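Local coordinates for probable ABC transporter extracellular-binding protein YckB (Bacillus subtilis, PDB 2IEE), which probably serves as the extracellular solute-binding lipoprotein of a binding-protein-dependent ABC transport system, at residues A[25-30]-A[49-54]; A[86-91]-A[105-110]; A[211-216]-A[222-227]. All coordinates share one frame; numbering follows the deposited sequence.

Interaction 1 (A[25-30]-A[49-54]); sequences VATSGT and YEVEVV
Val-25 and Val-54 both set CG1 opposite their own backbone N (chi1 -172° and 174°), but they meet with different branches. On the strand residue it is CG2, the methyl beside the backbone N, that reaches across; on the helix residue it is CG1. The two methyls stand 4.1 Å apart, Val-25 CG2 against Val-54 CG1, with the side chains set at a slant. Two residues along the strand, Thr-27 turns OG1 opposite its backbone N (chi1 -171°), and the oxygen lies 4.2 Å from Val-51 CG2. That approach is a loose one between a hydroxyl and a methyl, since OG1 makes its hydrogen bonds elsewhere, to Ser-35 OG and to Ala-88 O. A buried polar atom is thus satisfied beside an apolar neighbour.

Strand 22-27 is the middle strand of a three-stranded parallel sheet, and helix 49-60 belongs to the beta-alpha-beta crossover that carries the chain on to strand 64-69, as in one lobe of the periplasmic-binding-protein fold. Val-25 and Thr-27 send their CB atoms from the same side of the strand toward the helix, where Val-51 and Val-54 sit three residues apart. Phe-67 of strand 64-69 completes the layer, touching Val-25, Thr-27 and Val-51.

Near the start of the helix, the buried carboxylate of Glu-50 is held from two neighbouring loops: OE1 accepts a hydrogen bond from Asp-90 N, and OE2 is hydrogen-bonded to Tyr-107 OH.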
loop_
_atom_site.group_PDB
_atom_site.type_symbol
_atom_site.label_atom_id
_atom_site.label_comp_id
_atom_site.label_asym_id
_atom_site.label_seq_id
_atom_site.Cartn_x
_atom_site.Cartn_y
_atom_site.Cartn_z
ATOM N N VAL A 25 14.604 2.624 10.480
ATOM C CA VAL A 25 13.682 2.654 9.352
ATOM C C VAL A 25 12.536 3.634 9.542
ATOM O O VAL A 25 11.853 3.630 10.568
ATOM C CB VAL A 25 13.084 1.247 9.087
ATOM C CG1 VAL A 25 12.280 1.253 7.789
ATOM C CG2 VAL A 25 14.194 0.210 9.023
ATOM N N ALA A 26 12.324 4.471 8.536
ATOM C CA ALA A 26 11.251 5.450 8.586
ATOM C C ALA A 26 9.973 4.839 8.032
ATOM O O ALA A 26 10.000 4.057 7.078
ATOM C CB ALA A 26 11.625 6.692 7.777
ATOM N N THR A 27 8.857 5.201 8.653
ATOM C CA THR A 27 7.543 4.733 8.243
ATOM C C THR A 27 6.549 5.722 8.842
ATOM O O THR A 27 6.878 6.437 9.792
ATOM C CB THR A 27 7.259 3.308 8.759
ATOM O OG1 THR A 27 6.062 2.814 8.150
ATOM C CG2 THR A 27 7.095 3.306 10.269
ATOM N N SER A 28 5.340 5.771 8.292
ATOM C CA SER A 28 4.347 6.717 8.772
ATOM C C SER A 28 3.477 6.232 9.923
ATOM O O SER A 28 3.229 6.971 10.872
ATOM C CB SER A 28 3.451 7.155 7.614
ATOM O OG SER A 28 2.685 6.072 7.120
ATOM N N GLY A 29 3.006 4.994 9.840
ATOM C CA GLY A 29 2.145 4.484 10.888
ATOM C C GLY A 29 0.725 4.985 10.681
ATOM O O GLY A 29 -0.112 4.899 11.581
ATOM N N THR A 30 0.447 5.511 9.491
ATOM C CA THR A 30 -0.889 6.020 9.183
ATOM C C THR A 30 -1.474 5.361 7.932
ATOM O O THR A 30 -2.362 5.922 7.292
ATOM C CB THR A 30 -0.870 7.554 8.961
ATOM O OG1 THR A 30 -0.001 7.872 7.868
ATOM C CG2 THR A 30 -0.377 8.272 10.212
ATOM N N TYR A 49 1.504 -5.023 7.654
ATOM C CA TYR A 49 2.221 -5.880 6.720
ATOM C C TYR A 49 3.681 -5.494 6.445
ATOM O O TYR A 49 4.588 -6.273 6.724
ATOM C CB TYR A 49 1.466 -5.976 5.391
ATOM C CG TYR A 49 2.207 -6.803 4.365
ATOM C CD1 TYR A 49 2.402 -8.168 4.552
ATOM C CD2 TYR A 49 2.758 -6.208 3.239
ATOM C CE1 TYR A 49 3.135 -8.917 3.642
ATOM C CE2 TYR A 49 3.491 -6.947 2.320
ATOM C CZ TYR A 49 3.677 -8.296 2.526
ATOM O OH TYR A 49 4.411 -9.018 1.618
ATOM N N GLU A 50 3.905 -4.301 5.899
ATOM C CA GLU A 50 5.257 -3.859 5.566
ATOM C C GLU A 50 6.171 -3.744 6.783
ATOM O O GLU A 50 7.339 -4.124 6.733
ATOM C CB GLU A 50 5.206 -2.524 4.805
ATOM C CG GLU A 50 6.583 -2.045 4.334
ATOM C CD GLU A 50 6.527 -0.834 3.416
ATOM O OE1 GLU A 50 5.517 -0.105 3.442
ATOM O OE2 GLU A 50 7.506 -0.604 2.679
ATOM N N VAL A 51 5.635 -3.219 7.876
ATOM C CA VAL A 51 6.404 -3.072 9.106
ATOM C C VAL A 51 6.896 -4.442 9.572
ATOM O O VAL A 51 8.070 -4.605 9.903
ATOM C CB VAL A 51 5.541 -2.415 10.211
ATOM C CG1 VAL A 51 6.205 -2.549 11.566
ATOM C CG2 VAL A 51 5.324 -0.953 9.882
ATOM N N GLU A 52 6.005 -5.428 9.576
ATOM C CA GLU A 52 6.379 -6.764 10.019
ATOM C C GLU A 52 7.344 -7.429 9.048
ATOM O O GLU A 52 8.222 -8.181 9.465
ATOM C CB GLU A 52 5.133 -7.643 10.218
ATOM C CG GLU A 52 4.172 -7.166 11.311
ATOM C CD GLU A 52 4.850 -6.939 12.658
ATOM O OE1 GLU A 52 5.794 -7.688 12.996
ATOM O OE2 GLU A 52 4.430 -6.017 13.390
ATOM N N VAL A 53 7.187 -7.157 7.756
ATOM C CA VAL A 53 8.078 -7.735 6.757
ATOM C C VAL A 53 9.503 -7.249 7.004
ATOM O O VAL A 53 10.450 -8.024 6.960
ATOM C CB VAL A 53 7.657 -7.336 5.319
ATOM C CG1 VAL A 53 8.753 -7.714 4.332
ATOM C CG2 VAL A 53 6.348 -8.039 4.944
ATOM N N VAL A 54 9.645 -5.954 7.254
ATOM C CA VAL A 54 10.951 -5.370 7.518
ATOM C C VAL A 54 11.517 -5.905 8.837
ATOM O O VAL A 54 12.678 -6.314 8.915
ATOM C CB VAL A 54 10.851 -3.829 7.605
ATOM C CG1 VAL A 54 12.183 -3.241 8.033
ATOM C CG2 VAL A 54 10.436 -3.260 6.261
#

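Interaction 2 (A[86-91]-A[105-110]); sequences AAANDI and TPYKYS
Lys-108 directs its CB toward residues 86-91, and the rest of its chain brings the ammonium to Asp-90. From CB the chain runs outward through CG, which lies opposite the backbone N, and CD is still 4.6 Å from Asp-90 OD1. Bends about the last two torsions (chi3 76°, chi4 67°) then fold the end round. CE comes to 3.1 Å from Asp-90 OD1, and NZ closes a salt bridge to the same oxygen at 2.7 Å. The lysine uses the syn lone pair of OD1, on the side of the other carboxylate oxygen, yet NZ stays 4.1 Å from OD2, so one oxygen takes the bond. NZ has a second acceptor in Gln-209 OE1, which should restrict the ammonium's rotation.

Tyr-107, the residue before, makes the second, looser approach: its OH lies 4.1 Å from Ala-88 CB. The hydroxyl is itself hydrogen-bonded to Glu-50 OE2, so helix 49-60 holds the tip of the ring.

Residues 86-87 lie beside strand 22-27 in the parallel sheet, while the other segment runs into strand 108-116 of the mixed sheet. Strand 197-214 runs between them, with backbone bonds from Val-212 to Ala-87 and from Gln-209 to Tyr-107 and Lys-108, and helix 49-60 covers Ala-88 through Glu-50 and Val-54.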
loop_
_atom_site.group_PDB
_atom_site.type_symbol
_atom_site.label_atom_id
_atom_site.label_comp_id
_atom_site.label_asym_id
_atom_site.label_seq_id
_atom_site.Cartn_x
_atom_site.Cartn_y
_atom_site.Cartn_z
ATOM N N ALA A 86 16.747 3.424 5.952
ATOM C CA ALA A 86 15.801 3.066 4.916
ATOM C C ALA A 86 14.428 3.617 5.238
ATOM O O ALA A 86 14.176 4.072 6.351
ATOM C CB ALA A 86 15.735 1.547 4.780
ATOM N N ALA A 87 13.545 3.575 4.247
ATOM C CA ALA A 87 12.178 4.050 4.411
ATOM C C ALA A 87 11.228 2.965 3.905
ATOM O O ALA A 87 11.404 2.435 2.803
ATOM C CB ALA A 87 11.975 5.337 3.629
ATOM N N ALA A 88 10.240 2.626 4.726
ATOM C CA ALA A 88 9.251 1.607 4.381
ATOM C C ALA A 88 7.883 2.244 4.570
ATOM O O ALA A 88 7.379 2.335 5.687
ATOM C CB ALA A 88 9.400 0.398 5.296
ATOM N N ASN A 89 7.278 2.687 3.479
ATOM C CA ASN A 89 5.994 3.347 3.594
ATOM C C ASN A 89 5.164 3.223 2.328
ATOM O O ASN A 89 4.751 4.230 1.759
ATOM C CB ASN A 89 6.216 4.829 3.922
ATOM C CG ASN A 89 4.971 5.500 4.483
ATOM O OD1 ASN A 89 4.670 6.647 4.152
ATOM N ND2 ASN A 89 4.251 4.790 5.352
ATOM N N ASP A 90 4.939 1.993 1.878
ATOM C CA ASP A 90 4.124 1.757 0.695
ATOM C C ASP A 90 4.599 2.603 -0.495
ATOM O O ASP A 90 3.792 3.110 -1.274
ATOM C CB ASP A 90 2.666 2.090 1.038
ATOM C CG ASP A 90 1.673 1.342 0.175
ATOM O OD1 ASP A 90 1.795 0.100 0.060
ATOM O OD2 ASP A 90 0.762 1.994 -0.374
ATOM N N ILE A 91 5.913 2.741 -0.638
ATOM C CA ILE A 91 6.478 3.539 -1.715
ATOM C C ILE A 91 6.624 2.735 -3.004
ATOM O O ILE A 91 7.291 1.702 -3.034
ATOM C CB ILE A 91 7.843 4.102 -1.294
ATOM C CG1 ILE A 91 7.686 4.862 0.025
ATOM C CG2 ILE A 91 8.383 5.022 -2.373
ATOM C CD1 ILE A 91 8.985 5.318 0.639
ATOM N N THR A 105 13.946 -5.913 -3.436
ATOM C CA THR A 105 13.056 -6.572 -4.371
ATOM C C THR A 105 11.679 -6.200 -3.819
ATOM O O THR A 105 11.544 -5.912 -2.632
ATOM C CB THR A 105 13.246 -8.100 -4.352
ATOM O OG1 THR A 105 13.341 -8.553 -2.996
ATOM C CG2 THR A 105 14.521 -8.489 -5.106
ATOM N N PRO A 106 10.646 -6.177 -4.670
ATOM C CA PRO A 106 9.308 -5.818 -4.189
ATOM C C PRO A 106 8.683 -6.882 -3.286
ATOM O O PRO A 106 8.959 -8.070 -3.438
ATOM C CB PRO A 106 8.505 -5.637 -5.479
ATOM C CG PRO A 106 9.564 -5.436 -6.560
ATOM C CD PRO A 106 10.648 -6.381 -6.127
ATOM N N TYR A 107 7.854 -6.450 -2.338
ATOM C CA TYR A 107 7.168 -7.391 -1.463
ATOM C C TYR A 107 5.648 -7.198 -1.479
ATOM O O TYR A 107 4.923 -7.767 -0.661
ATOM C CB TYR A 107 7.720 -7.347 -0.030
ATOM C CG TYR A 107 8.135 -5.997 0.506
ATOM C CD1 TYR A 107 7.192 -5.029 0.826
ATOM C CD2 TYR A 107 9.477 -5.718 0.765
ATOM C CE1 TYR A 107 7.569 -3.817 1.397
ATOM C CE2 TYR A 107 9.868 -4.507 1.339
ATOM C CZ TYR A 107 8.907 -3.562 1.652
ATOM O OH TYR A 107 9.268 -2.368 2.231
ATOM N N LYS A 108 5.173 -6.392 -2.424
ATOM C CA LYS A 108 3.743 -6.161 -2.601
ATOM C C LYS A 108 3.464 -5.687 -4.019
ATOM O O LYS A 108 4.125 -4.783 -4.524
ATOM C CB LYS A 108 3.192 -5.137 -1.596
ATOM C CG LYS A 108 1.685 -4.897 -1.757
ATOM C CD LYS A 108 1.017 -4.379 -0.479
ATOM C CE LYS A 108 1.309 -2.907 -0.225
ATOM N NZ LYS A 108 0.692 -2.025 -1.249
ATOM N N TYR A 109 2.486 -6.322 -4.656
ATOM C CA TYR A 109 2.082 -5.973 -6.009
ATOM C C TYR A 109 0.582 -5.720 -5.954
ATOM O O TYR A 109 -0.158 -6.472 -5.323
ATOM C CB TYR A 109 2.377 -7.123 -6.975
ATOM C CG TYR A 109 3.836 -7.518 -7.042
ATOM C CD1 TYR A 109 4.438 -8.222 -6.001
ATOM C CD2 TYR A 109 4.615 -7.190 -8.151
ATOM C CE1 TYR A 109 5.781 -8.596 -6.065
ATOM C CE2 TYR A 109 5.961 -7.557 -8.225
ATOM C CZ TYR A 109 6.533 -8.258 -7.181
ATOM O OH TYR A 109 7.854 -8.625 -7.248
ATOM N N SER A 110 0.132 -4.659 -6.606
ATOM C CA SER A 110 -1.279 -4.344 -6.589
ATOM C C SER A 110 -1.631 -3.490 -7.797
ATOM O O SER A 110 -0.825 -3.323 -8.716
ATOM C CB SER A 110 -1.625 -3.606 -5.290
ATOM O OG SER A 110 -3.028 -3.461 -5.133
#

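Interaction 3 (A[211-216]-A[222-227]); sequences LVMKKS and KKMNEA
Leu-211 and Met-224 cross obliquely where strand 197-214, part of the mixed sheet, runs on into helix 218-234. The chain turns back after a few residues and lays the helix against the strand it has just left, within a lobe of the type 2 periplasmic-binding-protein fold expected for a family 3 solute-binding protein. Met-224 is a selenomethionine in this crystal, and its chain is bent at chi2 (-64°) and again at chi3, so that it curls beside the leucine. The leucine meets this curve with one methyl. Its CD2 lies 3.9 Å from Met-224 CG and 4.0 Å from Met-224 SE, touching a methylene and the selenium together at the bend.

The second selenomethionine, Met-213, comes in from the same side of the strand, two residues on, and reaches the helix with its terminal methyl: Met-213 CE is 4.4 Å from Met-224 CB. The same CE is 3.9 Å from Leu-211 CD2, so the two strand residues also pack on each other, and the three side chains form one buried apolar cluster. Met-224 touches at its base (CB) and at its bend (CG and SE), with a different strand residue at each level.

Helix 49-60 closes the cluster further in, through Val-54 on Leu-211 and Ala-57 on Met-224. Beside it, Asn-225 OD1 accepts a hydrogen bond from Thr-105 N, tying this turn of the helix to the loop before strand 108-116.

Lys-222 turns its CB away from the strand and spends its charge along the helix, one turn on. Its NZ makes a salt bridge of 2.8 Å to Glu-226 OE2, approaching from above the carboxylate, 39° out of its plane.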
loop_
_atom_site.group_PDB
_atom_site.type_symbol
_atom_site.label_atom_id
_atom_site.label_comp_id
_atom_site.label_asym_id
_atom_site.label_seq_id
_atom_site.Cartn_x
_atom_site.Cartn_y
_atom_site.Cartn_z
ATOM N N LEU A 211 11.380 -1.718 -0.139
ATOM C CA LEU A 211 12.130 -0.929 0.826
ATOM C C LEU A 211 13.037 0.062 0.098
ATOM O O LEU A 211 13.730 -0.299 -0.858
ATOM C CB LEU A 211 12.975 -1.842 1.710
ATOM C CG LEU A 211 13.679 -1.129 2.866
ATOM C CD1 LEU A 211 12.646 -0.691 3.912
ATOM C CD2 LEU A 211 14.720 -2.065 3.480
ATOM N N VAL A 212 13.036 1.304 0.560
ATOM C CA VAL A 212 13.842 2.353 -0.060
ATOM C C VAL A 212 15.088 2.695 0.753
ATOM O O VAL A 212 15.010 2.949 1.956
ATOM C CB VAL A 212 13.021 3.652 -0.232
ATOM C CG1 VAL A 212 13.772 4.623 -1.119
ATOM C CG2 VAL A 212 11.646 3.335 -0.816
HETATM N N MSE A 213 16.241 2.686 0.099
HETATM C CA MSE A 213 17.475 3.038 0.781
HETATM C C MSE A 213 18.426 3.812 -0.124
HETATM O O MSE A 213 18.231 3.880 -1.342
HETATM C CB MSE A 213 18.142 1.786 1.383
HETATM C CG MSE A 213 18.276 0.586 0.469
HETATM SE SE MSE A 213 18.180 -1.155 1.392
HETATM C CE MSE A 213 16.900 -1.975 0.197
ATOM N N LYS A 214 19.431 4.433 0.486
ATOM C CA LYS A 214 20.415 5.223 -0.248
ATOM C C LYS A 214 20.985 4.354 -1.362
ATOM O O LYS A 214 21.411 3.231 -1.118
ATOM C CB LYS A 214 21.522 5.667 0.716
ATOM C CG LYS A 214 22.350 6.856 0.261
ATOM C CD LYS A 214 23.344 7.236 1.354
ATOM C CE LYS A 214 24.232 8.398 0.947
ATOM N NZ LYS A 214 25.295 8.646 1.972
ATOM N N LYS A 215 20.991 4.877 -2.584
ATOM C CA LYS A 215 21.477 4.124 -3.738
ATOM C C LYS A 215 22.922 3.625 -3.615
ATOM O O LYS A 215 23.298 2.641 -4.254
ATOM C CB LYS A 215 21.305 4.960 -5.011
ATOM C CG LYS A 215 21.472 4.170 -6.299
ATOM C CD LYS A 215 20.886 4.917 -7.487
ATOM C CE LYS A 215 21.211 4.214 -8.796
ATOM N NZ LYS A 215 20.804 2.784 -8.783
ATOM N N SER A 216 23.724 4.292 -2.789
ATOM C CA SER A 216 25.109 3.876 -2.590
ATOM C C SER A 216 25.188 2.696 -1.621
ATOM O O SER A 216 26.215 2.020 -1.539
ATOM C CB SER A 216 25.939 5.039 -2.042
ATOM O OG SER A 216 25.403 5.502 -0.813
ATOM N N LYS A 222 21.727 -5.676 -0.930
ATOM C CA LYS A 222 21.916 -7.099 -1.203
ATOM C C LYS A 222 21.540 -7.969 -0.002
ATOM O O LYS A 222 20.937 -9.030 -0.151
ATOM C CB LYS A 222 23.367 -7.368 -1.613
ATOM C CG LYS A 222 23.597 -8.765 -2.182
ATOM C CD LYS A 222 25.051 -8.996 -2.576
ATOM C CE LYS A 222 25.221 -10.350 -3.263
ATOM N NZ LYS A 222 24.693 -11.470 -2.427
ATOM N N LYS A 223 21.895 -7.515 1.195
ATOM C CA LYS A 223 21.583 -8.260 2.410
ATOM C C LYS A 223 20.076 -8.327 2.651
ATOM O O LYS A 223 19.539 -9.385 2.992
ATOM C CB LYS A 223 22.295 -7.623 3.606
ATOM C CG LYS A 223 23.783 -7.946 3.663
ATOM C CD LYS A 223 23.977 -9.412 4.022
ATOM C CE LYS A 223 25.436 -9.792 4.099
ATOM N NZ LYS A 223 25.599 -11.198 4.575
HETATM N N MSE A 224 19.396 -7.198 2.479
HETATM C CA MSE A 224 17.948 -7.147 2.660
HETATM C C MSE A 224 17.268 -8.103 1.686
HETATM O O MSE A 224 16.379 -8.864 2.073
HETATM C CB MSE A 224 17.422 -5.729 2.423
HETATM C CG MSE A 224 17.382 -4.846 3.657
HETATM SE SE MSE A 224 16.134 -5.509 4.996
HETATM C CE MSE A 224 17.310 -5.458 6.512
ATOM N N ASN A 225 17.688 -8.062 0.423
ATOM C CA ASN A 225 17.104 -8.934 -0.595
ATOM C C ASN A 225 17.347 -10.402 -0.259
ATOM O O ASN A 225 16.505 -11.259 -0.533
ATOM C CB ASN A 225 17.681 -8.615 -1.977
ATOM C CG ASN A 225 17.150 -7.305 -2.546
ATOM O OD1 ASN A 225 16.329 -6.628 -1.922
ATOM N ND2 ASN A 225 17.614 -6.948 -3.737
ATOM N N GLU A 226 18.501 -10.681 0.337
ATOM C CA GLU A 226 18.847 -12.042 0.722
ATOM C C GLU A 226 17.841 -12.564 1.746
ATOM O O GLU A 226 17.347 -13.685 1.630
ATOM C CB GLU A 226 20.275 -12.083 1.289
ATOM C CG GLU A 226 21.358 -12.254 0.220
ATOM C CD GLU A 226 22.781 -12.122 0.759
ATOM O OE1 GLU A 226 23.094 -12.735 1.804
ATOM O OE2 GLU A 226 23.591 -11.412 0.125
ATOM N N ALA A 227 17.523 -11.739 2.738
ATOM C CA ALA A 227 16.565 -12.126 3.771
ATOM C C ALA A 227 15.141 -12.190 3.206
ATOM O O ALA A 227 14.372 -13.080 3.556
ATOM C CB ALA A 227 16.631 -11.148 4.935
#

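How the interactions relate
All three contacts are largely buried and meet round helix 49-60: Val-54 of interaction 1 also touches Leu-211 of interaction 3, while Glu-50 OE2 hydrogen-bonds Tyr-107 OH of interaction 2 and packs on Ala-88. Interaction 2 lies nearest the chain centre (about 8 Å, centre to centre), then 1 (about 11 Å) and 3 (about 19 Å). Interactions 1 and 3 have no hydrogen bond across them, the first built mainly of valine methyls, the last of a leucine and two selenomethionines. Interaction 2 is the polar one, with a partly exposed aspartate. It shares the parallel sheet with interaction 1 and the mixed sheet with interaction 3; Ala-87 N meets Val-212 O at 2.8 Å, a bond between the two sheets.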